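Coenzyme F420-dependent N(5),N(10)-methenyltetrahydromethanopterin reductase-related protein (Desulfurobacterium thermolithotrophum DSM 11699, PDB 6HUZ) uses tetrahydrofolate derivatives as substrates and, as a bacterial [Fe]-hydrogenase paralog with the iron-guanylylpyridinol cofactor, probably activates hydrogen. Local coordinates at residues G141-H146 with E178-L183. Residues are numbered along the deposited sequence; the frame is centred on the assembly and turned at random. Where two conformers were deposited one is given.
With EDO (1,2-ethanediol), chain F.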
ATOM      1  N   GLY A 141     -10.977  18.176 -24.530  1.00 40.33           N
ATOM      2  CA  GLY A 141     -10.493  17.999 -23.175  1.00 35.89           C
ATOM      3  C   GLY A 141     -10.880  16.660 -22.586  1.00 38.88           C
ATOM      4  O   GLY A 141     -11.873  16.059 -22.981  1.00 37.44           O
ATOM      5  N   PHE A 142     -10.088  16.179 -21.634  1.00 35.99           N
ATOM      6  CA  PHE A 142     -10.322  14.893 -20.962  1.00 35.48           C
ATOM      7  C   PHE A 142     -10.304  15.068 -19.478  1.00 36.49           C
ATOM      8  O   PHE A 142      -9.334  15.576 -18.942  1.00 36.29           O
ATOM      9  CB  PHE A 142      -9.246  13.877 -21.358  1.00 36.58           C
ATOM     10  CG  PHE A 142      -9.404  13.507 -22.804  1.00 38.58           C
ATOM     11  CD1 PHE A 142      -8.813  14.266 -23.797  1.00 36.31           C
ATOM     12  CD2 PHE A 142     -10.199  12.434 -23.179  1.00 40.73           C
ATOM     13  CE1 PHE A 142      -8.965  13.928 -25.127  1.00 38.91           C
ATOM     14  CE2 PHE A 142     -10.358  12.112 -24.509  1.00 41.02           C
ATOM     15  CZ  PHE A 142      -9.745  12.863 -25.474  1.00 39.58           C
ATOM     16  N   SER A 143     -11.368  14.653 -18.802  1.00 31.26           N
ATOM     17  CA  SER A 143     -11.459  14.774 -17.347  1.00 29.57           C
ATOM     18  C   SER A 143     -12.457  13.741 -16.847  1.00 33.48           C
ATOM     19  O   SER A 143     -12.645  12.723 -17.514  1.00 32.62           O
ATOM     20  CB  SER A 143     -11.889  16.184 -16.963  1.00 37.82           C
ATOM     21  OG  SER A 143     -11.900  16.387 -15.561  1.00 26.26           O
ATOM     22  N   THR A 144     -13.080  13.966 -15.681  1.00 33.22           N
ATOM     23  CA  THR A 144     -14.012  12.995 -15.111  1.00 32.70           C
ATOM     24  C   THR A 144     -15.163  13.653 -14.387  1.00 36.41           C
ATOM     25  O   THR A 144     -15.080  14.798 -13.958  1.00 33.58           O
ATOM     26  CB  THR A 144     -13.309  12.074 -13.989  1.00 33.25           C
ATOM     27  OG1 THR A 144     -12.919  12.839 -12.826  1.00 26.39           O
ATOM     28  CG2 THR A 144     -12.078  11.305 -14.481  1.00 28.84           C
ATOM     29  N   MET A 145     -16.247  12.889 -14.229  1.00 33.87           N
ATOM     30  CA  MET A 145     -17.407  13.308 -13.462  1.00 33.21           C
ATOM     31  C   MET A 145     -17.683  12.038 -12.674  1.00 32.51           C
ATOM     32  O   MET A 145     -18.730  11.422 -12.810  1.00 34.08           O
ATOM     33  CB  MET A 145     -18.581  13.763 -14.350  1.00 34.52           C
ATOM     34  CG  MET A 145     -18.434  15.227 -14.827  1.00 36.40           C
ATOM     35  SD  MET A 145     -18.452  16.521 -13.553  1.00 40.76           S
ATOM     36  CE  MET A 145     -20.111  16.530 -13.092  1.00 36.87           C
ATOM     37  N   HIS A 146     -16.686  11.638 -11.850  1.00 28.88           N
ATOM     38  CA  HIS A 146     -16.754  10.427 -11.054  1.00 27.18           C
ATOM     39  C   HIS A 146     -17.661  10.683  -9.840  1.00 31.03           C
ATOM     40  O   HIS A 146     -17.322  11.493  -8.979  1.00 32.73           O
ATOM     41  CB  HIS A 146     -15.353   9.978 -10.636  1.00 27.06           C
ATOM     42  CG  HIS A 146     -15.313   8.574 -10.139  1.00 27.58           C
ATOM     43  ND1 HIS A 146     -16.267   8.098  -9.258  1.00 28.01           N
ATOM     44  CD2 HIS A 146     -14.419   7.590 -10.395  1.00 27.36           C
ATOM     45  CE1 HIS A 146     -15.917   6.850  -8.993  1.00 28.46           C
ATOM     46  NE2 HIS A 146     -14.825   6.497  -9.671  1.00 27.27           N
ATOM     47  N   GLU A 178     -13.858  24.309 -15.268  1.00 37.68           N
ATOM     48  CA  GLU A 178     -14.896  25.208 -14.718  1.00 37.51           C
ATOM     49  C   GLU A 178     -16.288  24.707 -15.098  1.00 41.77           C
ATOM     50  O   GLU A 178     -17.200  24.759 -14.282  1.00 40.93           O
ATOM     51  CB  GLU A 178     -14.710  26.654 -15.196  1.00 40.33           C
ATOM     52  CG  GLU A 178     -13.543  27.384 -14.538  1.00 58.65           C
ATOM     53  CD  GLU A 178     -13.487  27.335 -13.021  1.00 83.70           C
ATOM     54  OE1 GLU A 178     -14.510  27.644 -12.369  1.00 72.90           O
ATOM     55  OE2 GLU A 178     -12.411  26.987 -12.483  1.00 87.32           O
ATOM     56  N   LYS A 179     -16.457  24.206 -16.322  1.00 39.96           N
ATOM     57  CA  LYS A 179     -17.763  23.698 -16.755  1.00 38.55           C
ATOM     58  C   LYS A 179     -18.170  22.506 -15.887  1.00 39.00           C
ATOM     59  O   LYS A 179     -19.316  22.433 -15.471  1.00 37.60           O
ATOM     60  CB  LYS A 179     -17.741  23.283 -18.231  1.00 40.28           C
ATOM     61  CG  LYS A 179     -17.715  24.451 -19.200  1.00 47.53           C
ATOM     62  CD  LYS A 179     -17.972  23.982 -20.604  1.00 50.98           C
ATOM     63  CE  LYS A 179     -17.484  24.977 -21.630  1.00 59.06           C
ATOM     64  NZ  LYS A 179     -17.898  24.590 -23.007  1.00 53.45           N
ATOM     65  N   LEU A 180     -17.219  21.591 -15.592  1.00 34.77           N
ATOM     66  CA  LEU A 180     -17.492  20.409 -14.778  1.00 32.31           C
ATOM     67  C   LEU A 180     -17.831  20.829 -13.369  1.00 36.65           C
ATOM     68  O   LEU A 180     -18.823  20.355 -12.808  1.00 36.47           O
ATOM     69  CB  LEU A 180     -16.286  19.460 -14.807  1.00 32.25           C
ATOM     70  CG  LEU A 180     -15.913  18.980 -16.216  1.00 35.08           C
ATOM     71  CD1 LEU A 180     -14.816  17.941 -16.163  1.00 34.67           C
ATOM     72  CD2 LEU A 180     -17.132  18.446 -16.957  1.00 37.47           C
ATOM     73  N   LYS A 181     -17.033  21.751 -12.802  1.00 32.24           N
ATOM     74  CA  LYS A 181     -17.294  22.272 -11.462  1.00 34.49           C
ATOM     75  C   LYS A 181     -18.723  22.841 -11.393  1.00 37.77           C
ATOM     76  O   LYS A 181     -19.410  22.642 -10.389  1.00 38.68           O
ATOM     77  CB  LYS A 181     -16.300  23.389 -11.108  1.00 34.63           C
ATOM     78  CG  LYS A 181     -14.955  22.879 -10.661  1.00 38.56           C
ATOM     79  CD  LYS A 181     -13.929  24.014 -10.558  1.00 37.32           C
ATOM     80  CE  LYS A 181     -14.188  24.954  -9.399  1.00 40.83           C
ATOM     81  NZ  LYS A 181     -13.126  26.002  -9.296  1.00 51.64           N
ATOM     82  N   LYS A 182     -19.162  23.554 -12.453  1.00 35.99           N
ATOM     83  CA  LYS A 182     -20.505  24.147 -12.516  0.50 35.67           C
ATOM     84  C   LYS A 182     -21.569  23.042 -12.543  1.00 36.56           C
ATOM     85  O   LYS A 182     -22.548  23.127 -11.805  1.00 33.69           O
ATOM     86  CB  LYS A 182     -20.624  25.095 -13.720  0.50 37.00           C
ATOM     87  CG  LYS A 182     -21.921  25.888 -13.748  0.50 46.35           C
ATOM     88  CD  LYS A 182     -21.834  27.083 -14.687  0.50 46.04           C
ATOM     89  CE  LYS A 182     -23.143  27.420 -15.379  0.50 50.12           C
ATOM     90  NZ  LYS A 182     -24.285  27.547 -14.432  0.50 33.83           N
ATOM     91  N   LEU A 183     -21.374  21.976 -13.353  1.00 34.09           N
ATOM     92  CA  LEU A 183     -22.347  20.877 -13.378  1.00 34.45           C
ATOM     93  C   LEU A 183     -22.540  20.359 -11.940  1.00 38.12           C
ATOM     94  O   LEU A 183     -23.682  20.144 -11.518  1.00 39.52           O
ATOM     95  CB  LEU A 183     -21.909  19.735 -14.323  1.00 33.53           C
ATOM     96  CG  LEU A 183     -22.053  20.060 -15.811  1.00 37.55           C
ATOM     97  CD1 LEU A 183     -21.585  18.903 -16.693  1.00 37.38           C
ATOM     98  CD2 LEU A 183     -23.486  20.432 -16.164  1.00 37.86           C
TER
HETATM   99  C1  EDO F 405     -18.833  26.879 -10.926  1.00 42.20           C
HETATM  100  O1  EDO F 405     -19.080  26.065  -9.776  1.00 39.06           O
HETATM  101  C2  EDO F 405     -17.575  26.370 -11.650  1.00 40.73           C
HETATM  102  O2  EDO F 405     -17.290  27.106 -12.834  1.00 41.05           O
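Helix 174-186 packs on one face of the parallel sheet of the Rossmann-like cofactor domain, where Ser143 of strand 141-144 and Met145, just past its end, meet Leu180 and Leu183. No hydrogen bond joins the two segments; the contact is buried and mainly apolar. Met145 contributes most of the surface on its segment. Its chain is bent at chi2 and chi3 (-64° and -73°), which lays the thioether along the helix. SD rests 3.9 Å from Leu180 CB. The terminal CE reaches on to Leu183, 3.9 Å from Leu183 CB, and the two side chains cross at about a right angle. An alanine in place of Met145 would probably leave a gap beside Leu180 and Leu183, with Leu183 CB losing the methyl that lies against it. Leu180 sends its two methyls to different neighbours. CD2 lies 4.1 Å from Met145 CG, whereas CD1 sits 3.4 Å from Ser143 OG and also touches Ser143 CB. With chi1 at -176°, that hydroxyl is set beside the carbonyl carbon, where it meets the methyl and is satisfied by a hydrogen bond to Ala162 O. Strand 158-163 also supplies Ile161, which touches Leu180, and Tyr159, which touches Met145; Cys114 of the adjoining sheet strand touches both. His146, the next residue, touches the iron-guanylylpyridinol cofactor, and its NE2 is hydrogen-bonded to Asp204 OD1. A helix laid over a parallel sheet, with a cofactor-contacting loop just past a strand's C-terminal end, is characteristic of Rossmann-type folds.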